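Local coordinates for regulatory protein E2 (Bovine papillomavirus type 1, PDB 2JEX) that regulates viral transcription and helps E1 initiate viral DNA replication; this piece is its N-terminal transactivation domain, at residues P91-L94 / L95-S98; S104-R108 / C109-G113. The protein carries 1 engineered substitution. All coordinates share one frame; numbering follows the deposited sequence.

Interaction 1 (P91-L94 / L95-S98); sequences PWSL and LDTS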
loop_
_atom_site.group_PDB
_atom_site.type_symbol
_atom_site.label_atom_id
_atom_site.label_comp_id
_atom_site.label_asym_id
_atom_site.label_seq_id
_atom_site.Cartn_x
_atom_site.Cartn_y
_atom_site.Cartn_z
ATOM N N PRO A 91 2.077 1.159 16.499
ATOM C CA PRO A 91 3.317 0.714 15.865
ATOM C C PRO A 91 3.160 0.606 14.348
ATOM O O PRO A 91 2.171 0.058 13.867
ATOM C CB PRO A 91 3.561 -0.675 16.474
ATOM C CG PRO A 91 2.479 -0.883 17.502
ATOM C CD PRO A 91 1.371 0.044 17.155
ATOM N N TRP A 92 4.130 1.137 13.613
ATOM C CA TRP A 92 4.131 1.106 12.155
ATOM C C TRP A 92 5.470 0.595 11.682
ATOM O O TRP A 92 6.503 1.168 12.002
ATOM C CB TRP A 92 3.894 2.507 11.576
ATOM C CG TRP A 92 2.507 3.003 11.783
ATOM C CD1 TRP A 92 2.036 3.712 12.855
ATOM C CD2 TRP A 92 1.396 2.824 10.901
ATOM N NE1 TRP A 92 0.701 3.985 12.693
ATOM C CE2 TRP A 92 0.280 3.446 11.505
ATOM C CE3 TRP A 92 1.231 2.189 9.659
ATOM C CZ2 TRP A 92 -0.987 3.459 10.906
ATOM C CZ3 TRP A 92 -0.032 2.202 9.062
ATOM C CH2 TRP A 92 -1.121 2.835 9.688
ATOM N N SER A 93 5.456 -0.481 10.912
ATOM C CA SER A 93 6.687 -1.009 10.350
ATOM C C SER A 93 6.989 -0.400 8.974
ATOM O O SER A 93 6.217 0.415 8.435
ATOM C CB SER A 93 6.609 -2.529 10.255
ATOM O OG SER A 93 5.648 -2.891 9.288
ATOM N N LEU A 94 8.132 -0.795 8.423
ATOM C CA LEU A 94 8.502 -0.428 7.066
ATOM C C LEU A 94 7.448 -0.896 6.060
ATOM O O LEU A 94 7.007 -0.119 5.218
ATOM C CB LEU A 94 9.883 -0.996 6.722
ATOM C CG LEU A 94 11.083 -0.314 7.393
ATOM C CD1 LEU A 94 12.332 -1.142 7.179
ATOM C CD2 LEU A 94 11.285 1.097 6.861
ATOM N N LEU A 95 7.018 -2.146 6.176
ATOM C CA LEU A 95 6.037 -2.695 5.246
ATOM C C LEU A 95 4.646 -2.071 5.361
ATOM O O LEU A 95 3.965 -1.906 4.343
ATOM C CB LEU A 95 5.963 -4.215 5.367
ATOM C CG LEU A 95 7.158 -4.944 4.736
ATOM C CD1 LEU A 95 7.040 -6.433 4.959
ATOM C CD2 LEU A 95 7.309 -4.623 3.239
ATOM N N ASP A 96 4.233 -1.718 6.581
ATOM C CA ASP A 96 2.937 -1.060 6.791
ATOM C C ASP A 96 2.904 0.274 6.061
ATOM O O ASP A 96 1.851 0.729 5.623
ATOM C CB ASP A 96 2.663 -0.816 8.280
ATOM C CG ASP A 96 2.716 -2.081 9.113
ATOM O OD1 ASP A 96 2.203 -3.128 8.662
ATOM O OD2 ASP A 96 3.266 -2.019 10.233
ATOM N N THR A 97 4.073 0.887 5.932
ATOM C CA THR A 97 4.197 2.220 5.362
ATOM C C THR A 97 4.932 2.186 4.015
ATOM O O THR A 97 5.580 3.163 3.622
ATOM C CB THR A 97 4.904 3.164 6.352
ATOM O OG1 THR A 97 6.117 2.552 6.808
ATOM C CG2 THR A 97 4.014 3.445 7.554
ATOM N N SER A 98 4.824 1.053 3.317
ATOM C CA SER A 98 5.416 0.901 1.990
ATOM C C SER A 98 4.412 1.248 0.887
ATOM O O SER A 98 3.199 1.146 1.075
ATOM C CB SER A 98 5.995 -0.506 1.797
ATOM O OG SER A 98 4.969 -1.487 1.807
#

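Interaction 2 (S104-R108 / C109-G113); sequences SEPKR and CFKKG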
loop_
_atom_site.group_PDB
_atom_site.type_symbol
_atom_site.label_atom_id
_atom_site.label_comp_id
_atom_site.label_asym_id
_atom_site.label_seq_id
_atom_site.Cartn_x
_atom_site.Cartn_y
_atom_site.Cartn_z
ATOM N N SER A 104 -1.787 -1.473 -2.903
ATOM C CA SER A 104 -2.636 -2.663 -2.777
ATOM C C SER A 104 -4.089 -2.240 -2.597
ATOM O O SER A 104 -4.364 -1.101 -2.199
ATOM C CB SER A 104 -2.234 -3.497 -1.549
ATOM O OG SER A 104 -0.956 -4.099 -1.702
ATOM N N GLU A 105 -5.012 -3.164 -2.867
ATOM C CA GLU A 105 -6.444 -2.872 -2.800
ATOM C C GLU A 105 -6.994 -2.965 -1.373
ATOM O O GLU A 105 -6.654 -3.893 -0.627
ATOM C CB GLU A 105 -7.232 -3.771 -3.756
ATOM C CG GLU A 105 -7.052 -3.414 -5.238
ATOM C CD GLU A 105 -8.067 -2.392 -5.756
ATOM O OE1 GLU A 105 -8.431 -2.479 -6.952
ATOM O OE2 GLU A 105 -8.498 -1.502 -4.989
ATOM N N PRO A 106 -7.823 -1.976 -0.975
ATOM C CA PRO A 106 -8.221 -0.821 -1.785
ATOM C C PRO A 106 -7.148 0.275 -1.813
ATOM O O PRO A 106 -6.424 0.466 -0.826
ATOM C CB PRO A 106 -9.491 -0.336 -1.086
ATOM C CG PRO A 106 -9.271 -0.683 0.350
ATOM C CD PRO A 106 -8.429 -1.935 0.372
ATOM N N LYS A 107 -7.071 0.987 -2.939
ATOM C CA LYS A 107 -5.944 1.869 -3.252
ATOM C C LYS A 107 -5.917 3.173 -2.452
ATOM O O LYS A 107 -6.965 3.724 -2.106
ATOM C CB LYS A 107 -5.926 2.204 -4.750
ATOM C CG LYS A 107 -5.645 1.024 -5.659
ATOM C CD LYS A 107 -5.445 1.479 -7.113
ATOM C CE LYS A 107 -5.387 0.263 -8.043
ATOM N NZ LYS A 107 -5.473 0.667 -9.477
ATOM N N ARG A 108 -4.702 3.667 -2.199
ATOM C CA ARG A 108 -4.463 4.923 -1.478
ATOM C C ARG A 108 -4.928 4.917 -0.015
ATOM O O ARG A 108 -5.581 5.855 0.442
ATOM C CB ARG A 108 -5.036 6.135 -2.234
ATOM C CG ARG A 108 -4.379 6.407 -3.574
ATOM C CD ARG A 108 -4.435 7.882 -3.938
ATOM N NE ARG A 108 -3.259 8.335 -4.689
ATOM C CZ ARG A 108 -2.633 7.647 -5.648
ATOM N NH1 ARG A 108 -3.065 6.447 -6.028
ATOM N NH2 ARG A 108 -1.574 8.173 -6.246
ATOM N N CYS A 109 -4.577 3.857 0.709
ATOM C CA CYS A 109 -4.760 3.796 2.160
ATOM C C CYS A 109 -3.719 2.878 2.797
ATOM O O CYS A 109 -3.269 1.905 2.181
ATOM C CB CYS A 109 -6.195 3.375 2.551
ATOM S SG CYS A 109 -6.667 1.634 2.265
ATOM N N PHE A 110 -3.335 3.194 4.030
ATOM C CA PHE A 110 -2.377 2.372 4.752
ATOM C C PHE A 110 -3.092 1.194 5.410
ATOM O O PHE A 110 -4.281 1.279 5.742
ATOM C CB PHE A 110 -1.565 3.216 5.742
ATOM C CG PHE A 110 -0.839 4.371 5.090
ATOM C CD1 PHE A 110 -1.327 5.673 5.203
ATOM C CD2 PHE A 110 0.316 4.154 4.337
ATOM C CE1 PHE A 110 -0.673 6.738 4.590
ATOM C CE2 PHE A 110 0.984 5.221 3.718
ATOM C CZ PHE A 110 0.491 6.514 3.840
ATOM N N LYS A 111 -2.378 0.080 5.556
ATOM C CA LYS A 111 -3.014 -1.187 5.917
ATOM C C LYS A 111 -2.163 -2.029 6.854
ATOM O O LYS A 111 -0.976 -2.228 6.609
ATOM C CB LYS A 111 -3.341 -2.013 4.664
ATOM C CG LYS A 111 -3.875 -1.231 3.479
ATOM C CD LYS A 111 -4.403 -2.171 2.417
ATOM C CE LYS A 111 -4.297 -1.615 1.020
ATOM N NZ LYS A 111 -4.484 -0.140 0.889
ATOM N N LYS A 112 -2.781 -2.527 7.926
ATOM C CA LYS A 112 -2.134 -3.494 8.820
ATOM C C LYS A 112 -3.043 -4.705 9.072
ATOM O O LYS A 112 -4.268 -4.607 8.952
ATOM C CB LYS A 112 -1.727 -2.835 10.142
ATOM C CG LYS A 112 -0.730 -1.672 9.993
ATOM C CD LYS A 112 -0.088 -1.281 11.314
ATOM C CE LYS A 112 -1.038 -0.459 12.162
ATOM N NZ LYS A 112 -0.336 0.325 13.221
ATOM N N GLY A 113 -2.434 -5.839 9.411
ATOM C CA GLY A 113 -3.180 -7.057 9.728
ATOM C C GLY A 113 -3.551 -7.851 8.487
ATOM O O GLY A 113 -4.709 -7.869 8.078
#

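Interaction 1 (P91-L94 / L95-S98)
S93 and D96 bond to each other reciprocally, in the pattern of a capping box, though a turn follows and not a regular helix. The pair closes this turn in the loop between helix 62-83 and helix 99-103. S93 OG donates a hydrogen bond to D96 OD2 at 2.7 Å, and S93 OG receives one from D96 N at 3.3 Å. The backbone S93 N also reaches D96 OD2, at 2.8 Å and nearly straight. The chi1 of S93, 68°, turns OG back over its own backbone. S93 N and OG both come to OD2 from one face of the carboxylate. OG comes from above its plane, while N lies 27° out of it on the anti side. D96 OD1 forms a salt bridge with R101, so the carboxylate is held at both oxygens and probably stays ionised.

The tight side is at W92 CE3. The indole crosses the side chains of D96 and T97 at a slant. W92 CE3 sits 3.6 Å from D96 CB and 3.7 Å from T97 CG2. The ring and carboxylate planes are 79° apart, so the two do not stack. T97 turns CG2 to the indole and OG1 to the chain, where T97 OG1 donates to S93 O at 2.7 Å. The bonds from T97 N to S93 O and L94 O are weak. W92 NE1 is satisfied by F87 O, and Y138 meets the indole edge-to-face.

The other side is looser. P91 and L95 are exposed, and the side chain of L95 leads away from 91-94. The side chain of L94 touches H29 and S22. A type I turn runs from L95 to S98, the N-cap of helix 99-103. S98 OG donates to L95 O at 2.8 Å.

Interaction 2 (S104-R108 / C109-G113)
K111 reaches back from its strand into the loop 104-108 and fills the bend with its side chain. CB points toward the loop, and CG stands beside the backbone N. K111 CD is the first atom to approach 104-108, lying 4.2 Å from E105 O. CE goes deeper: K111 CE lies 3.3 Å from S104 O, 3.5 Å from P106 O and 3.8 Å from S104 CB. The chain runs nearly extended until chi4, -34°, where it bends and turns NZ in among the backbone carbonyls.

This loop carries the chain from helix 99-103 into strand 110-120 of the large antiparallel sheet. It has a cis peptide before P106 and a left-handed backbone conformation at R108. NZ meets the carbonyls of S104, P106 and C109. K111 NZ donates to P106 O at 2.7 Å, with a C=O...N angle of 155°. A second bond runs from K111 NZ to C109 O, also 2.7 Å, with NZ above that carbonyl plane. The third, to S104 O, is weak. These oxygens offer the buried ammonium group neutral partners rather than a carboxylate. Y134 and L137 of strand 128-140 touch the same side chain.

R108 leads away from the bend, and its NE forms a salt bridge with E74. C109 SG lies 3.3 Å from P106 O and 4.0 Å from P106 CG.

Interactions 1 and 2 lie at the two ends of the short helix 99-103, one leading into it and the other out. Their centres are about 11 Å apart, and each is part buried, part exposed. Interaction 1 lies between helix 26-48 and the large sheet, whereas interaction 2 starts a strand of that sheet and lies nearer the centre of the chain. In 91-98 a carboxylate accepts hydrogen bonds from a serine's N and OG; in 104-113 an ammonium group donates to main-chain oxygens. The two contacts touch through K112, whose NZ probably bonds to P91 O and makes a cation-pi contact with W92. F110 CB packs against W92 CZ3. R101 bonds to both D96 and K111 O.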